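Divalent-cation tolerance protein CutA (Pyrococcus horikoshii, PDB 1UKU) forms homotrimers that bind copper at the interface between two trimers and takes part in resistance toward heavy metals. Local coordinates at residues Asp60-Glu63 / Glu64-Arg68; Glu71-Tyr75 / Asp76-Ile80; Glu90-Leu93 / Lys94-Glu98. All coordinates share one frame; numbering follows the deposited sequence.

Interaction 1: residues Asp60-Glu63 / Glu64-Arg68; sequences DLWE and ELKER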
loop_
_atom_site.group_PDB
_atom_site.type_symbol
_atom_site.label_atom_id
_atom_site.label_comp_id
_atom_site.label_asym_id
_atom_site.label_seq_id
_atom_site.Cartn_x
_atom_site.Cartn_y
_atom_site.Cartn_z
ATOM N N ASP A 60 17.030 2.829 -10.422
ATOM C CA ASP A 60 17.832 3.805 -11.141
ATOM C C ASP A 60 16.990 4.824 -11.904
ATOM O O ASP A 60 17.493 5.844 -12.304
ATOM C CB ASP A 60 18.833 3.127 -12.099
ATOM C CG ASP A 60 18.144 2.376 -13.208
ATOM O OD1 ASP A 60 17.764 1.226 -12.966
ATOM O OD2 ASP A 60 17.937 2.922 -14.306
ATOM N N LEU A 61 15.689 4.553 -12.080
ATOM C CA LEU A 61 14.799 5.475 -12.757
ATOM C C LEU A 61 14.083 6.466 -11.802
ATOM O O LEU A 61 13.328 7.311 -12.263
ATOM C CB LEU A 61 13.770 4.701 -13.600
ATOM C CG LEU A 61 14.339 3.919 -14.798
ATOM C CD1 LEU A 61 13.286 3.080 -15.435
ATOM C CD2 LEU A 61 14.859 4.883 -15.812
ATOM N N TRP A 62 14.333 6.375 -10.506
ATOM C CA TRP A 62 13.605 7.192 -9.516
ATOM C C TRP A 62 13.656 8.689 -9.813
ATOM O O TRP A 62 12.636 9.342 -9.849
ATOM C CB TRP A 62 14.116 6.923 -8.110
ATOM C CG TRP A 62 13.737 7.945 -7.096
ATOM C CD1 TRP A 62 14.590 8.669 -6.331
ATOM C CD2 TRP A 62 12.419 8.322 -6.696
ATOM N NE1 TRP A 62 13.888 9.498 -5.484
ATOM C CE2 TRP A 62 12.550 9.326 -5.708
ATOM C CE3 TRP A 62 11.136 7.962 -7.111
ATOM C CZ2 TRP A 62 11.451 9.918 -5.084
ATOM C CZ3 TRP A 62 10.040 8.581 -6.497
ATOM C CH2 TRP A 62 10.206 9.541 -5.499
ATOM N N GLU A 63 14.840 9.266 -9.990
ATOM C CA GLU A 63 14.917 10.718 -10.125
ATOM C C GLU A 63 14.237 11.203 -11.405
ATOM O O GLU A 63 13.536 12.201 -11.403
ATOM C CB GLU A 63 16.383 11.233 -10.043
ATOM C CG GLU A 63 17.011 11.099 -8.657
ATOM C CD GLU A 63 16.286 11.863 -7.558
ATOM O OE1 GLU A 63 15.431 12.738 -7.833
ATOM O OE2 GLU A 63 16.604 11.576 -6.379
ATOM N N GLU A 64 14.431 10.468 -12.494
ATOM C CA GLU A 64 13.793 10.815 -13.735
ATOM C C GLU A 64 12.282 10.696 -13.605
ATOM O O GLU A 64 11.545 11.513 -14.118
ATOM C CB GLU A 64 14.339 9.919 -14.857
ATOM C CG GLU A 64 13.882 10.318 -16.241
ATOM C CD GLU A 64 14.557 9.534 -17.354
ATOM O OE1 GLU A 64 14.214 9.842 -18.506
ATOM O OE2 GLU A 64 15.371 8.621 -17.080
ATOM N N LEU A 65 11.819 9.644 -12.935
ATOM C CA LEU A 65 10.386 9.420 -12.788
ATOM C C LEU A 65 9.767 10.503 -11.906
ATOM O O LEU A 65 8.706 11.028 -12.201
ATOM C CB LEU A 65 10.124 8.037 -12.198
ATOM C CG LEU A 65 8.664 7.742 -11.823
ATOM C CD1 LEU A 65 7.755 7.879 -13.017
ATOM C CD2 LEU A 65 8.546 6.387 -11.180
ATOM N N LYS A 66 10.445 10.827 -10.808
ATOM C CA LYS A 66 9.971 11.848 -9.904
ATOM C C LYS A 66 9.834 13.178 -10.636
ATOM O O LYS A 66 8.823 13.869 -10.490
ATOM C CB LYS A 66 10.913 11.998 -8.733
ATOM C CG LYS A 66 10.454 13.085 -7.769
ATOM C CD LYS A 66 11.372 13.285 -6.596
ATOM C CE LYS A 66 12.155 14.525 -6.784
ATOM N NZ LYS A 66 13.538 14.304 -6.436
ATOM N N GLU A 67 10.826 13.535 -11.446
ATOM C CA GLU A 67 10.730 14.788 -12.205
ATOM C C GLU A 67 9.577 14.763 -13.182
ATOM O O GLU A 67 8.835 15.749 -13.282
ATOM C CB GLU A 67 12.025 15.072 -12.975
ATOM C CG GLU A 67 11.950 16.319 -13.869
ATOM C CD GLU A 67 11.687 17.642 -13.135
ATOM O OE1 GLU A 67 11.126 18.594 -13.762
ATOM O OE2 GLU A 67 11.996 17.794 -11.942
ATOM N N ARG A 68 9.389 13.649 -13.888
ATOM C CA ARG A 68 8.287 13.573 -14.827
ATOM C C ARG A 68 6.925 13.649 -14.130
ATOM O O ARG A 68 6.008 14.317 -14.622
ATOM C CB ARG A 68 8.395 12.349 -15.728
ATOM C CG ARG A 68 9.342 12.532 -16.870
ATOM C CD ARG A 68 8.986 13.712 -17.799
ATOM N NE ARG A 68 7.944 13.461 -18.792
ATOM C CZ ARG A 68 7.046 14.357 -19.213
ATOM N NH1 ARG A 68 6.992 15.576 -18.697
ATOM N NH2 ARG A 68 6.191 14.034 -20.158
HETATM O O HOH W 1 16.779 8.496 -12.787
#

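Interaction 2: residues Glu71-Tyr75 / Asp76-Ile80; sequences ELHPY and DVPAI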
loop_
_atom_site.group_PDB
_atom_site.type_symbol
_atom_site.label_atom_id
_atom_site.label_comp_id
_atom_site.label_asym_id
_atom_site.label_seq_id
_atom_site.Cartn_x
_atom_site.Cartn_y
_atom_site.Cartn_z
ATOM N N GLU A 71 6.208 17.170 -13.383
ATOM C CA GLU A 71 5.868 17.876 -14.609
ATOM C C GLU A 71 4.487 17.525 -15.148
ATOM O O GLU A 71 3.887 18.304 -15.901
ATOM C CB GLU A 71 6.907 17.590 -15.682
ATOM C CG GLU A 71 8.232 18.260 -15.409
ATOM C CD GLU A 71 9.331 17.719 -16.281
ATOM O OE1 GLU A 71 9.080 16.864 -17.141
ATOM O OE2 GLU A 71 10.483 18.181 -16.102
ATOM N N LEU A 72 3.964 16.358 -14.791
ATOM C CA LEU A 72 2.665 15.917 -15.314
ATOM C C LEU A 72 1.500 16.059 -14.321
ATOM O O LEU A 72 0.330 15.961 -14.713
ATOM C CB LEU A 72 2.742 14.458 -15.759
ATOM C CG LEU A 72 3.637 14.235 -16.971
ATOM C CD1 LEU A 72 3.855 12.738 -17.184
ATOM C CD2 LEU A 72 3.034 14.837 -18.218
ATOM N N HIS A 73 1.813 16.323 -13.072
ATOM C CA HIS A 73 0.812 16.140 -12.014
ATOM C C HIS A 73 -0.172 17.297 -11.972
ATOM O O HIS A 73 0.236 18.456 -12.069
ATOM C CB HIS A 73 1.475 16.017 -10.645
ATOM C CG HIS A 73 0.687 15.173 -9.692
ATOM N ND1 HIS A 73 -0.538 15.553 -9.195
ATOM C CD2 HIS A 73 0.944 13.944 -9.195
ATOM C CE1 HIS A 73 -1.016 14.572 -8.441
ATOM N NE2 HIS A 73 -0.131 13.582 -8.432
ATOM N N PRO A 74 -1.464 17.002 -11.808
ATOM C CA PRO A 74 -2.451 18.082 -11.608
ATOM C C PRO A 74 -2.344 18.860 -10.300
ATOM O O PRO A 74 -2.884 19.974 -10.216
ATOM C CB PRO A 74 -3.800 17.370 -11.699
ATOM C CG PRO A 74 -3.524 15.925 -11.555
ATOM C CD PRO A 74 -2.102 15.678 -11.952
ATOM N N TYR A 75 -1.687 18.306 -9.289
ATOM C CA TYR A 75 -1.482 19.014 -8.049
ATOM C C TYR A 75 -0.211 19.863 -8.063
ATOM O O TYR A 75 0.818 19.398 -8.514
ATOM C CB TYR A 75 -1.418 18.036 -6.867
ATOM C CG TYR A 75 -2.723 17.319 -6.560
ATOM C CD1 TYR A 75 -3.957 17.809 -6.984
ATOM C CD2 TYR A 75 -2.711 16.145 -5.852
ATOM C CE1 TYR A 75 -5.131 17.174 -6.650
ATOM C CE2 TYR A 75 -3.869 15.480 -5.530
ATOM C CZ TYR A 75 -5.080 15.976 -5.923
ATOM O OH TYR A 75 -6.219 15.252 -5.590
ATOM N N ASP A 76 -0.314 21.079 -7.517
ATOM C CA ASP A 76 0.847 21.939 -7.257
ATOM C C ASP A 76 1.854 21.245 -6.350
ATOM O O ASP A 76 3.064 21.331 -6.569
ATOM C CB ASP A 76 0.432 23.245 -6.556
ATOM C CG ASP A 76 -0.570 24.050 -7.338
ATOM O OD1 ASP A 76 -0.389 24.187 -8.570
ATOM O OD2 ASP A 76 -1.544 24.632 -6.791
ATOM N N VAL A 77 1.348 20.587 -5.306
ATOM C CA VAL A 77 2.198 19.881 -4.354
ATOM C C VAL A 77 1.723 18.426 -4.264
ATOM O O VAL A 77 0.975 18.060 -3.356
ATOM C CB VAL A 77 2.207 20.562 -2.962
ATOM C CG1 VAL A 77 3.186 19.876 -2.027
ATOM C CG2 VAL A 77 2.581 22.049 -3.078
ATOM N N PRO A 78 2.144 17.599 -5.207
ATOM C CA PRO A 78 1.718 16.193 -5.180
ATOM C C PRO A 78 2.532 15.422 -4.184
ATOM O O PRO A 78 3.639 15.831 -3.838
ATOM C CB PRO A 78 2.039 15.709 -6.581
ATOM C CG PRO A 78 3.189 16.551 -7.007
ATOM C CD PRO A 78 3.032 17.884 -6.335
ATOM N N ALA A 79 1.998 14.289 -3.742
ATOM C CA ALA A 79 2.767 13.300 -3.000
ATOM C C ALA A 79 3.444 12.380 -4.016
ATOM O O ALA A 79 2.787 11.753 -4.841
ATOM C CB ALA A 79 1.880 12.498 -2.091
ATOM N N ILE A 80 4.763 12.282 -3.948
ATOM C CA ILE A 80 5.511 11.371 -4.799
ATOM C C ILE A 80 6.456 10.575 -3.898
ATOM O O ILE A 80 7.573 11.020 -3.587
ATOM C CB ILE A 80 6.309 12.113 -5.906
ATOM C CG1 ILE A 80 5.428 13.137 -6.597
ATOM C CG2 ILE A 80 6.852 11.095 -6.929
ATOM C CD1 ILE A 80 6.193 14.026 -7.592
#

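Interaction 3: residues Glu90-Leu93 / Lys94-Glu98; sequences EDYL and KWLIE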
loop_
_atom_site.group_PDB
_atom_site.type_symbol
_atom_site.label_atom_id
_atom_site.label_comp_id
_atom_site.label_asym_id
_atom_site.label_seq_id
_atom_site.Cartn_x
_atom_site.Cartn_y
_atom_site.Cartn_z
ATOM N N GLU A 90 12.107 -13.317 -9.014
ATOM C CA GLU A 90 12.950 -12.944 -10.136
ATOM C C GLU A 90 12.261 -12.824 -11.484
ATOM O O GLU A 90 12.630 -11.951 -12.251
ATOM C CB GLU A 90 14.100 -13.948 -10.265
ATOM C CG GLU A 90 14.915 -13.781 -11.533
ATOM C CD GLU A 90 15.623 -12.445 -11.602
ATOM O OE1 GLU A 90 15.712 -11.772 -10.556
ATOM O OE2 GLU A 90 16.087 -12.064 -12.699
ATOM N N ASP A 91 11.325 -13.713 -11.795
ATOM C CA ASP A 91 10.654 -13.651 -13.098
ATOM C C ASP A 91 9.930 -12.297 -13.285
ATOM O O ASP A 91 9.933 -11.695 -14.366
ATOM C CB ASP A 91 9.689 -14.834 -13.329
ATOM C CG ASP A 91 8.784 -15.134 -12.139
ATOM O OD1 ASP A 91 9.254 -15.173 -10.966
ATOM O OD2 ASP A 91 7.561 -15.386 -12.290
ATOM N N TYR A 92 9.333 -11.797 -12.212
ATOM C CA TYR A 92 8.693 -10.506 -12.280
ATOM C C TYR A 92 9.721 -9.381 -12.442
ATOM O O TYR A 92 9.537 -8.459 -13.239
ATOM C CB TYR A 92 7.819 -10.259 -11.053
ATOM C CG TYR A 92 7.076 -8.962 -11.167
ATOM C CD1 TYR A 92 5.922 -8.884 -11.908
ATOM C CD2 TYR A 92 7.566 -7.802 -10.585
ATOM C CE1 TYR A 92 5.244 -7.678 -12.030
ATOM C CE2 TYR A 92 6.914 -6.607 -10.724
ATOM C CZ TYR A 92 5.747 -6.563 -11.418
ATOM O OH TYR A 92 5.083 -5.352 -11.557
ATOM N N LEU A 93 10.791 -9.443 -11.657
ATOM C CA LEU A 93 11.821 -8.435 -11.743
ATOM C C LEU A 93 12.398 -8.372 -13.152
ATOM O O LEU A 93 12.583 -7.303 -13.695
ATOM C CB LEU A 93 12.916 -8.692 -10.718
ATOM C CG LEU A 93 14.012 -7.643 -10.652
ATOM C CD1 LEU A 93 13.464 -6.248 -10.325
ATOM C CD2 LEU A 93 14.976 -8.142 -9.596
ATOM N N LYS A 94 12.628 -9.526 -13.763
ATOM C CA LYS A 94 13.166 -9.562 -15.131
ATOM C C LYS A 94 12.221 -8.896 -16.125
ATOM O O LYS A 94 12.648 -8.130 -16.988
ATOM C CB LYS A 94 13.457 -10.997 -15.553
ATOM C CG LYS A 94 14.111 -11.119 -16.909
ATOM C CD LYS A 94 15.422 -10.338 -16.942
ATOM C CE LYS A 94 16.317 -10.764 -18.099
ATOM N NZ LYS A 94 17.207 -11.879 -17.688
ATOM N N TRP A 95 10.934 -9.174 -15.977
ATOM C CA TRP A 95 9.922 -8.559 -16.811
ATOM C C TRP A 95 9.913 -7.040 -16.617
ATOM O O TRP A 95 9.887 -6.295 -17.556
ATOM C CB TRP A 95 8.539 -9.152 -16.471
ATOM C CG TRP A 95 7.417 -8.457 -17.176
ATOM C CD1 TRP A 95 7.006 -8.651 -18.465
ATOM C CD2 TRP A 95 6.576 -7.436 -16.643
ATOM N NE1 TRP A 95 5.963 -7.807 -18.770
ATOM C CE2 TRP A 95 5.666 -7.061 -17.658
ATOM C CE3 TRP A 95 6.489 -6.796 -15.405
ATOM C CZ2 TRP A 95 4.713 -6.075 -17.463
ATOM C CZ3 TRP A 95 5.521 -5.823 -15.226
ATOM C CH2 TRP A 95 4.670 -5.469 -16.235
ATOM N N LEU A 96 9.952 -6.592 -15.373
ATOM C CA LEU A 96 9.930 -5.165 -15.111
ATOM C C LEU A 96 11.137 -4.454 -15.731
ATOM O O LEU A 96 11.013 -3.352 -16.272
ATOM C CB LEU A 96 9.860 -4.946 -13.594
ATOM C CG LEU A 96 10.010 -3.520 -13.061
ATOM C CD1 LEU A 96 9.152 -3.380 -11.816
ATOM C CD2 LEU A 96 11.448 -3.142 -12.768
ATOM N N ILE A 97 12.319 -5.080 -15.640
ATOM C CA ILE A 97 13.519 -4.505 -16.261
ATOM C C ILE A 97 13.365 -4.471 -17.795
ATOM O O ILE A 97 13.684 -3.481 -18.456
ATOM C CB ILE A 97 14.751 -5.315 -15.835
ATOM C CG1 ILE A 97 15.034 -5.098 -14.351
ATOM C CG2 ILE A 97 15.988 -4.937 -16.682
ATOM C CD1 ILE A 97 16.032 -6.085 -13.757
ATOM N N GLU A 98 12.831 -5.541 -18.347
ATOM C CA GLU A 98 12.629 -5.618 -19.800
ATOM C C GLU A 98 11.708 -4.521 -20.284
ATOM O O GLU A 98 11.906 -3.974 -21.370
ATOM C CB GLU A 98 12.099 -6.982 -20.202
ATOM C CG GLU A 98 13.178 -8.036 -20.108
ATOM C CD GLU A 98 12.665 -9.453 -20.200
ATOM O OE1 GLU A 98 13.526 -10.364 -20.183
ATOM O OE2 GLU A 98 11.430 -9.661 -20.299
#

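Interaction 1: residues Asp60-Glu63 / Glu64-Arg68
Trp-62 and Lys-66 meet one turn apart in the first turns of helix 62-72, one of the helices that pack on the antiparallel sheet of this ferredoxin-like CutA fold. The tight part of the contact is this pair. CB of Lys-66 sits over one face of the indole, 4.0 Å from the centroid of the six-membered ring of Trp-62 and only 7° off its normal, a CH-pi contact, and farther out CD of Lys-66 reaches CZ2 of Trp-62 at 3.7 Å. With CG of Trp-62 anti to the backbone N (chi1 163°), the indole swings toward Lys-66, which then covers one face. The indole is also used beyond the helix: Arg-82 makes a cation-pi contact with it, and NE1 is hydrogen-bonded to OD2 of Asp-87 of the second subunit, so a large, flat residue with one N-H suits this buried place. Leu-65 faces inward too, against Val-4 of the sheet and Leu-21 of helix 11-23, where a branched apolar chain fits.

The solvent side has less packing. Glu-64 brings OE2 only to 4.0 Å from CD2 of Leu-61, while its OE1 pairs with Lys-101. At the N-terminal end of the helix a water accepts from N of Glu-64 and donates to O of Asp-60. One short salt bridge stands out here: exposed Glu-63 bends at chi2 (-60°) and runs beside Lys-66, whose aliphatic part lies on the indole while its ammonium serves the carboxylate, NZ of Lys-66 donating to the syn lone pair of OE1 of Glu-63 at 2.8 Å.

Interaction 2: residues Glu71-Tyr75 / Asp76-Ile80
Pro-78 lays its CB on the imidazole of His-73, and this CH-pi contact closes the bend that leads out of helix 62-72. CB of Pro-78 lies over the centre of the His-73 ring, 3.4 Å from its centroid and 11° off the normal, and is 3.3 Å from CD2 of His-73. A rigid pyrrolidine suits the place because its carbons can lie close on a flat ring. CG of His-73 stands roughly opposite the backbone N (chi1 -150°), which turns the imidazole toward the returning chain. Phe-8 also stacks with this ring.

Among apolar contacts, Tyr-75 adds its CB, 4.2 Å from CB of Pro-78, and CA of Pro-78 lies at the edge of the phenol ring.

Of the polar interactions, one fixes the rotation of the imidazole: N of Tyr-75 donates to ND1 of His-73 at 3.0 Å, with an N-H...N angle of 168°, and lies close to the ring plane. Weak hydrogen bonds of NE2 with O of Thr-7 and OG1 of Thr-6 add to it. Separately, the hydroxyl of Tyr-75 bonds to Glu-50, while O of Pro-78 accepts from Asn-89 of the second subunit.

Together these contacts shape a compact helix-to-strand connection beside the copper site: the side chain of Tyr-75 comes within about 3 Å of that of Asp-48, a copper ligand, and about 6 Å of the copper ion.

Interaction 3: residues Glu90-Leu93 / Lys94-Glu98
Tyr-92 and Trp-95, three residues apart on helix 90-99, bring their rings together at an oblique angle. CE1 of Tyr-92 is 3.7 Å from CE3 of Trp-95; the six-membered rings have centroids 5.4 Å apart and planes inclined at 42°. The three-residue spacing makes them neighbours on the helix surface, and like first torsions, CG anti to the backbone N (chi1 -176° and 173°), send both rings the same way. CE2 of Tyr-92 touches CD1 of Leu-96 at 4.1 Å. On the neighbouring flank CG of Leu-93 meets CD1 of Ile-97 at 4.0 Å, two branched chains touching one turn apart.

Helical hydrogen bonds fix the spacing of the residues that carry them, among them N of Leu-96 to O of Tyr-92 at 2.9 Å and N of Ile-97 to O of Leu-93 at 3.0 Å.

Farther out, Leu-96 packs on Met-1 and Ala-28, and Tyr-92 on Lys-56 of strand 44-57. Broad aromatic rings suit positions 92 and 95 because they can touch each other and also Pro-78 and Tyr-39 of the third subunit. Between the side chains of the two halves there is no hydrogen bond or salt bridge, consistent with a contact that depends on carbon surfaces.

In the fold
From the N terminus the three contacts follow in series, each a local one that closes no long loop, and none nests in or crosses another. Interaction 1 begins just after strand 44-57, in the first turns of helix 62-72. Interaction 2 takes the end of that helix round to strand 81-84, and the two touch where CH2 of Trp-62 lies 3.6 Å from O of Ile-80. Interaction 3 lies in helix 90-99, its centre about 28 Å from that of interaction 2 and on the other side of the chain's centre. In the trimer these distant parts meet: helix 90-99 of one subunit packs on the 71-80 turn of another, Tyr-92 against Pro-78.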